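Local coordinates for sigma-c capsid protein (Avian reovirus, PDB 2VRS) that forms the trimeric fibre of the virion, attaches the virus to host cells and induces their apoptosis, at residues V129-D134 and R201-R206. Residues are numbered along the deposited sequence; the frame is centred on the assembly and turned at random.
Sequences VLLTFD and RSLTVR
Leu131 and Leu203 meet tip to tip in the core of the beta-barrel head domain, which ends the sigma-C fibre and which in related reovirus fibres carries receptor binding. Strands 128-134 and 198-210 are not paired with each other; they face one another through the barrel interior, and with 10.4 Å between the CA atoms of Leu131 and Val205 only side chains can span the gap. In each leucine CG lies anti to the backbone N, beside its own carbonyl carbon (chi1 -160° in Leu131, 176° in Leu203), and from there CD2 is the methyl that meets its counterpart. A branched, wholly apolar residue suits such a place, since it fills the interior from either wall without bringing in a polar group. Phe133, two residues on and therefore on the same inward side, reaches further with its ring, whose CZ approaches Val205 CG2 at 4.3 Å. The methyl comes obliquely to the ring, and short, beta-branched Val205 presents it to the far end of the longer Phe133 side chain. Phe186 lies nearly parallel to the Phe133 ring, Trp87 meets it edge-to-face, and Met116 touches both Phe133 and Val205, so the aromatic is lodged among neighbours from several strands. Val163 and Val161 of strand 159-167 touch Leu203 and Val205 respectively. Alternation turns Thr132, Thr204 and Arg206 to the other side of their strands, where polar side chains find partners: Thr132 OG1 is hydrogen-bonded to Thr187 OG1 and Thr204 OG1 to Ser164 OG, and Arg206 NH1 forms a salt bridge with Asp162 OD1 of a neighbouring subunit, tying this strand into the trimer. Between the two strand segments the closest approach is that of Leu131 CD2 to Leu203 CD2, 3.5 Å.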
loop_
_atom_site.group_PDB
_atom_site.type_symbol
_atom_site.label_atom_id
_atom_site.label_comp_id
_atom_site.label_asym_id
_atom_site.label_seq_id
_atom_site.Cartn_x
_atom_site.Cartn_y
_atom_site.Cartn_z
ATOM N N VAL C 129 -22.866 3.014 -26.939
ATOM C CA VAL C 129 -22.005 4.079 -27.419
ATOM C C VAL C 129 -20.647 3.972 -26.715
ATOM O O VAL C 129 -20.573 3.474 -25.574
ATOM C CB VAL C 129 -22.634 5.467 -27.170
ATOM C CG1 VAL C 129 -22.817 5.741 -25.658
ATOM C CG2 VAL C 129 -21.830 6.587 -27.825
ATOM N N LEU C 130 -19.600 4.422 -27.415
ATOM C CA LEU C 130 -18.265 4.527 -26.860
ATOM C C LEU C 130 -17.928 6.000 -26.657
ATOM O O LEU C 130 -18.257 6.850 -27.491
ATOM C CB LEU C 130 -17.246 3.854 -27.786
ATOM C CG LEU C 130 -17.026 2.353 -27.602
ATOM C CD1 LEU C 130 -18.268 1.457 -27.742
ATOM C CD2 LEU C 130 -15.899 1.885 -28.541
ATOM N N LEU C 131 -17.267 6.297 -25.551
ATOM C CA LEU C 131 -16.907 7.701 -25.200
ATOM C C LEU C 131 -15.465 7.702 -24.763
ATOM O O LEU C 131 -15.085 7.015 -23.822
ATOM C CB LEU C 131 -17.789 8.197 -24.061
ATOM C CG LEU C 131 -17.909 9.704 -23.882
ATOM C CD1 LEU C 131 -18.438 10.349 -25.207
ATOM C CD2 LEU C 131 -18.852 10.088 -22.694
ATOM N N THR C 132 -14.674 8.491 -25.468
ATOM C CA THR C 132 -13.230 8.504 -25.312
ATOM C C THR C 132 -12.749 9.721 -24.503
ATOM O O THR C 132 -13.215 10.851 -24.699
ATOM C CB THR C 132 -12.548 8.350 -26.716
ATOM O OG1 THR C 132 -12.816 7.031 -27.203
ATOM C CG2 THR C 132 -11.010 8.554 -26.590
ATOM N N PHE C 133 -11.792 9.474 -23.593
ATOM C CA PHE C 133 -11.228 10.483 -22.672
ATOM C C PHE C 133 -9.706 10.466 -22.878
ATOM O O PHE C 133 -8.986 9.693 -22.285
ATOM C CB PHE C 133 -11.569 10.121 -21.217
ATOM C CG PHE C 133 -13.016 10.313 -20.900
ATOM C CD1 PHE C 133 -13.457 11.548 -20.431
ATOM C CD2 PHE C 133 -13.931 9.279 -21.144
ATOM C CE1 PHE C 133 -14.823 11.756 -20.150
ATOM C CE2 PHE C 133 -15.343 9.478 -20.897
ATOM C CZ PHE C 133 -15.770 10.705 -20.389
ATOM N N ASP C 134 -9.250 11.352 -23.739
ATOM C CA ASP C 134 -7.823 11.502 -24.069
ATOM C C ASP C 134 -7.320 12.717 -23.326
ATOM O O ASP C 134 -7.969 13.768 -23.378
ATOM C CB ASP C 134 -7.793 11.783 -25.582
ATOM C CG ASP C 134 -6.398 11.983 -26.145
ATOM O OD1 ASP C 134 -5.440 12.308 -25.421
ATOM O OD2 ASP C 134 -6.302 11.841 -27.393
ATOM N N ARG C 201 -28.606 13.487 -22.220
ATOM C CA ARG C 201 -28.044 14.686 -21.620
ATOM C C ARG C 201 -27.847 14.429 -20.147
ATOM O O ARG C 201 -28.191 13.344 -19.651
ATOM C CB ARG C 201 -28.977 15.897 -21.850
ATOM C CG ARG C 201 -30.358 15.717 -21.198
ATOM C CD ARG C 201 -31.285 16.935 -21.373
ATOM N NE ARG C 201 -32.653 16.608 -20.969
ATOM C CZ ARG C 201 -33.202 16.917 -19.807
ATOM N NH1 ARG C 201 -32.508 17.600 -18.893
ATOM N NH2 ARG C 201 -34.463 16.554 -19.577
ATOM N N SER C 202 -27.262 15.400 -19.437
ATOM C CA SER C 202 -27.005 15.256 -17.984
ATOM C C SER C 202 -26.211 13.970 -17.705
ATOM O O SER C 202 -26.548 13.185 -16.793
ATOM C CB SER C 202 -28.316 15.210 -17.170
ATOM O OG SER C 202 -29.070 16.405 -17.384
ATOM N N LEU C 203 -25.191 13.750 -18.523
ATOM C CA LEU C 203 -24.371 12.542 -18.382
ATOM C C LEU C 203 -23.475 12.692 -17.168
ATOM O O LEU C 203 -22.878 13.756 -16.956
ATOM C CB LEU C 203 -23.519 12.330 -19.654
ATOM C CG LEU C 203 -22.506 11.176 -19.694
ATOM C CD1 LEU C 203 -23.164 9.750 -19.695
ATOM C CD2 LEU C 203 -21.602 11.374 -20.947
ATOM N N THR C 204 -23.387 11.653 -16.324
ATOM C CA THR C 204 -22.428 11.659 -15.228
ATOM C C THR C 204 -21.571 10.400 -15.423
ATOM O O THR C 204 -22.041 9.376 -15.956
ATOM C CB THR C 204 -23.110 11.597 -13.810
ATOM O OG1 THR C 204 -23.779 10.345 -13.685
ATOM C CG2 THR C 204 -24.106 12.761 -13.602
ATOM N N VAL C 205 -20.293 10.520 -15.093
ATOM C CA VAL C 205 -19.362 9.381 -15.222
ATOM C C VAL C 205 -18.612 9.358 -13.876
ATOM O O VAL C 205 -18.119 10.399 -13.405
ATOM C CB VAL C 205 -18.334 9.616 -16.372
ATOM C CG1 VAL C 205 -17.252 8.545 -16.353
ATOM C CG2 VAL C 205 -19.016 9.587 -17.770
ATOM N N ARG C 206 -18.587 8.200 -13.234
ATOM C CA ARG C 206 -17.823 8.013 -11.997
ATOM C C ARG C 206 -16.977 6.754 -12.145
ATOM O O ARG C 206 -17.489 5.671 -12.487
ATOM C CB ARG C 206 -18.745 7.872 -10.785
ATOM C CG ARG C 206 -19.609 9.083 -10.577
ATOM C CD ARG C 206 -20.125 9.137 -9.155
ATOM N NE ARG C 206 -19.048 9.073 -8.162
ATOM C CZ ARG C 206 -19.261 9.100 -6.849
ATOM N NH1 ARG C 206 -20.500 9.192 -6.395
ATOM N NH2 ARG C 206 -18.251 9.042 -5.995
#